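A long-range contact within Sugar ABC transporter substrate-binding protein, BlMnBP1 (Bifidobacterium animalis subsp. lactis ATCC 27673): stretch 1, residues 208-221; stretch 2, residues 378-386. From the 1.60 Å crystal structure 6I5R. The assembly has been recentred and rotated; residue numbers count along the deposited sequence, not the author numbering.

Stretch 1 (208-221) AGNATGDPKFMNQV
Stretch 2, residues 378-386: LITDAPAKE

An extended segment, residues 378-386, lies along a segment with a short helix, a turn and the start of a second helix, residues 208-221, in a largely polar contact whose hydrogen bonds all use backbone carbonyls or long side chains, supplemented by three bridging waters and a small apolar patch; together the stretches bury 634 Å².

In stretch 1, a short helix at 209-212 follows the N-cap residue Ala-208 and gives way to Gly-213, whose positive phi (70°, psi 5°) suits glycine. Thr-212 (chi1 p) ties this end together: OG1 donates to Ala-208 O (2.7 Å) and accepts from Asp-214 N (3.1 Å). A type I turn, Asp-214 to Phe-217, then leads into the second helix, and OD1 of Asp-214 (chi1 t) caps it by accepting from Lys-216 N at 2.9 Å. That helix opens with a wider pi-type turn, in which Val-221 N donates to Lys-216 O (3.1 Å).

From Asp-381 to Glu-386 stretch 2 stays extended, with phi between -58° and -69° and psi between 124° and 166°. Both chains advance in the same sense through the register, with CA-CA distances of 4.7 Å for Pro-215 and Asp-381, 5.1 Å for Lys-216 and Ala-382, and 5.0 Å for Asn-219 and Ala-384.

At the turn, Ala-382 N donates to Pro-215 O (2.8 Å, 156°), and Asp-381 CA approaches the same oxygen at 3.5 Å in a CA-H...O contact. Farther along, Asn-219 (chi1 m, chi2 -42°) directs ND2 onto Ala-382 O (3.0 Å, nearly linear at 169°). Gln-220 (m, t, chi3 27°) uses both ends of its amide: NE2 donates to Pro-383 O at 2.9 Å, while OE1 accepts from Lys-385 NZ at 2.7 Å. Lys-385 reaches it with chi angles m, t, t, m, which also leaves its NZ 4.5 Å from the like-charged Lys-216 NZ.

Apolar packing centres on Ile-379 (p, t), whose CD1 lies 3.9 Å from Gly-209 CA and 4.1 Å from Pro-215 CG. Glycine makes room here: an ideal CB on Gly-209 would come within 3.1 Å of that methyl. Ala-382 CB packs 3.9 Å from Lys-216 CG. Separately, the Ala-384 methyl, CB, makes a van der Waals contact with the carbonyl Asn-219 O at 3.5 Å.

Waters complete the join. OD1 of Asp-381 (chi1 m, chi2 -16°) accepts from water 1 (2.7 Å), itself bound by Gly-209 N (2.9 Å), and from water 2 (2.9 Å), which accepts from Met-218 N (3.0 Å). Water 3 accepts from Asn-219 N (2.9 Å) and donates to Pro-215 O and Ala-382 O, each at 2.7 Å.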

# COMPACT_ATOMS: atom_id res chain seq x y z
N ALA A 208 -7.41 9.69 -3.55
CA ALA A 208 -8.41 9.37 -4.56
C ALA A 208 -9.67 8.95 -3.86
O ALA A 208 -10.46 9.82 -3.42
CB ALA A 208 -7.82 8.32 -5.53
N GLY A 209 -9.97 7.66 -3.74
CA GLY A 209 -11.23 7.26 -3.15
C GLY A 209 -11.45 7.83 -1.76
O GLY A 209 -12.57 8.22 -1.42
N ASN A 210 -10.40 7.85 -0.93
CA ASN A 210 -10.57 8.32 0.44
C ASN A 210 -10.94 9.78 0.48
O ASN A 210 -11.72 10.21 1.34
CB ASN A 210 -9.31 8.14 1.26
CG ASN A 210 -9.10 6.74 1.66
OD1 ASN A 210 -9.14 5.84 0.82
ND2 ASN A 210 -8.93 6.51 2.97
N ALA A 211 -10.31 10.58 -0.38
CA ALA A 211 -10.50 12.02 -0.33
C ALA A 211 -11.66 12.49 -1.20
O ALA A 211 -12.09 13.64 -1.05
CB ALA A 211 -9.22 12.75 -0.73
N THR A 212 -12.20 11.64 -2.07
CA THR A 212 -13.23 12.07 -3.00
C THR A 212 -14.52 11.28 -2.95
O THR A 212 -15.52 11.77 -3.46
CB THR A 212 -12.74 12.02 -4.47
OG1 THR A 212 -12.55 10.66 -4.88
CG2 THR A 212 -11.47 12.83 -4.65
N GLY A 213 -14.50 10.08 -2.39
CA GLY A 213 -15.61 9.16 -2.47
C GLY A 213 -15.85 8.55 -3.84
O GLY A 213 -16.81 7.79 -4.00
N ASP A 214 -15.00 8.82 -4.82
CA ASP A 214 -15.24 8.38 -6.19
C ASP A 214 -14.33 7.23 -6.58
O ASP A 214 -13.12 7.43 -6.75
CB ASP A 214 -15.04 9.58 -7.12
CG ASP A 214 -15.26 9.27 -8.57
OD1 ASP A 214 -15.67 8.15 -8.89
OD2 ASP A 214 -15.04 10.19 -9.40
N PRO A 215 -14.86 6.01 -6.74
CA PRO A 215 -14.00 4.88 -7.14
C PRO A 215 -13.34 5.05 -8.49
O PRO A 215 -12.38 4.35 -8.79
CB PRO A 215 -14.98 3.70 -7.15
CG PRO A 215 -16.08 4.11 -6.21
CD PRO A 215 -16.24 5.58 -6.47
N LYS A 216 -13.85 5.94 -9.32
CA LYS A 216 -13.25 6.22 -10.61
C LYS A 216 -12.18 7.30 -10.55
O LYS A 216 -11.58 7.62 -11.59
CB LYS A 216 -14.33 6.67 -11.61
CG LYS A 216 -15.36 5.60 -11.94
CD LYS A 216 -16.34 6.02 -13.02
CE LYS A 216 -17.29 4.86 -13.34
NZ LYS A 216 -18.24 5.26 -14.43
N PHE A 217 -11.91 7.89 -9.38
CA PHE A 217 -11.02 9.04 -9.35
C PHE A 217 -9.61 8.67 -9.78
O PHE A 217 -8.99 9.36 -10.59
CB PHE A 217 -10.96 9.66 -7.96
CG PHE A 217 -10.24 10.97 -7.94
CD1 PHE A 217 -10.91 12.14 -8.29
CD2 PHE A 217 -8.89 11.04 -7.67
CE1 PHE A 217 -10.26 13.34 -8.33
CE2 PHE A 217 -8.22 12.26 -7.71
CZ PHE A 217 -8.91 13.40 -8.03
N MET A 218 -9.08 7.58 -9.22
CA MET A 218 -7.68 7.23 -9.44
C MET A 218 -7.38 6.96 -10.91
O MET A 218 -6.42 7.50 -11.46
CB MET A 218 -7.29 6.00 -8.62
CG MET A 218 -5.87 5.60 -8.86
SD MET A 218 -4.74 6.76 -8.04
CE MET A 218 -4.73 6.06 -6.41
N ASN A 219 -8.14 6.07 -11.54
CA ASN A 219 -7.80 5.60 -12.88
C ASN A 219 -8.50 6.37 -13.99
O ASN A 219 -8.08 6.29 -15.14
CB ASN A 219 -8.12 4.10 -13.01
CG ASN A 219 -7.20 3.25 -12.16
OD1 ASN A 219 -6.00 3.52 -12.11
ND2 ASN A 219 -7.74 2.23 -11.48
N GLN A 220 -9.55 7.13 -13.68
CA GLN A 220 -10.25 7.88 -14.71
C GLN A 220 -10.10 9.39 -14.54
O GLN A 220 -9.64 10.08 -15.45
CB GLN A 220 -11.74 7.50 -14.76
CG GLN A 220 -11.98 6.08 -15.22
CD GLN A 220 -13.45 5.74 -15.41
OE1 GLN A 220 -14.29 6.60 -15.70
NE2 GLN A 220 -13.77 4.47 -15.28
N VAL A 221 -10.47 9.93 -13.38
CA VAL A 221 -10.53 11.38 -13.22
C VAL A 221 -9.13 11.98 -13.15
O VAL A 221 -8.80 12.93 -13.87
CB VAL A 221 -11.35 11.75 -11.97
CG1 VAL A 221 -11.34 13.29 -11.77
CG2 VAL A 221 -12.76 11.21 -12.06
N LEU A 378 -16.57 1.30 2.20
CA LEU A 378 -15.37 0.65 1.70
C LEU A 378 -15.52 0.43 0.20
O LEU A 378 -16.46 -0.24 -0.23
CB LEU A 378 -15.13 -0.68 2.41
CG LEU A 378 -14.96 -0.66 3.92
CD1 LEU A 378 -14.87 -2.06 4.45
CD2 LEU A 378 -13.74 0.15 4.26
N ILE A 379 -14.59 0.98 -0.57
CA ILE A 379 -14.66 0.98 -2.03
C ILE A 379 -13.35 0.44 -2.59
O ILE A 379 -12.34 0.37 -1.91
CB ILE A 379 -14.95 2.38 -2.61
CG1 ILE A 379 -13.99 3.44 -2.04
CG2 ILE A 379 -16.41 2.78 -2.36
CD1 ILE A 379 -14.21 4.85 -2.67
N THR A 380 -13.37 0.12 -3.88
CA THR A 380 -12.17 -0.23 -4.62
C THR A 380 -12.09 0.62 -5.88
O THR A 380 -13.10 1.09 -6.41
CB THR A 380 -12.15 -1.70 -5.04
OG1 THR A 380 -13.27 -1.94 -5.89
CG2 THR A 380 -12.21 -2.58 -3.81
N ASP A 381 -10.87 0.82 -6.35
CA ASP A 381 -10.64 1.64 -7.53
C ASP A 381 -11.25 0.96 -8.75
O ASP A 381 -10.90 -0.17 -9.09
CB ASP A 381 -9.15 1.88 -7.73
CG ASP A 381 -8.58 2.91 -6.81
OD1 ASP A 381 -9.35 3.67 -6.20
OD2 ASP A 381 -7.33 3.00 -6.73
N ALA A 382 -12.13 1.67 -9.44
CA ALA A 382 -12.66 1.20 -10.71
C ALA A 382 -11.58 1.22 -11.80
O ALA A 382 -10.68 2.06 -11.79
CB ALA A 382 -13.82 2.10 -11.10
N PRO A 383 -11.65 0.30 -12.74
CA PRO A 383 -10.73 0.36 -13.88
C PRO A 383 -11.05 1.56 -14.74
O PRO A 383 -12.14 2.12 -14.68
CB PRO A 383 -10.99 -0.95 -14.63
CG PRO A 383 -12.40 -1.30 -14.29
CD PRO A 383 -12.66 -0.77 -12.89
N ALA A 384 -10.05 1.99 -15.50
CA ALA A 384 -10.28 3.06 -16.46
C ALA A 384 -11.26 2.57 -17.52
O ALA A 384 -11.54 1.38 -17.63
CB ALA A 384 -8.96 3.49 -17.10
N LYS A 385 -11.79 3.51 -18.30
CA LYS A 385 -12.57 3.12 -19.46
C LYS A 385 -11.71 2.30 -20.43
O LYS A 385 -10.47 2.33 -20.39
CB LYS A 385 -13.15 4.34 -20.16
CG LYS A 385 -13.91 5.21 -19.20
CD LYS A 385 -14.20 6.52 -19.80
CE LYS A 385 -14.82 7.48 -18.76
NZ LYS A 385 -15.89 6.91 -17.83
N GLU A 386 -12.39 1.56 -21.30
CA GLU A 386 -11.69 0.69 -22.23
C GLU A 386 -10.73 1.51 -23.09
O GLU A 386 -11.11 2.53 -23.68
CB GLU A 386 -12.68 -0.07 -23.10
CG GLU A 386 -12.00 -1.11 -24.00
CD GLU A 386 -11.07 -2.00 -23.22
OE1 GLU A 386 -11.56 -2.69 -22.33
OE2 GLU A 386 -9.86 -1.95 -23.48
O HOH W 1 -8.60 5.12 -4.05
O HOH W 2 -10.49 6.27 -6.89
O HOH W 3 -10.21 4.34 -10.35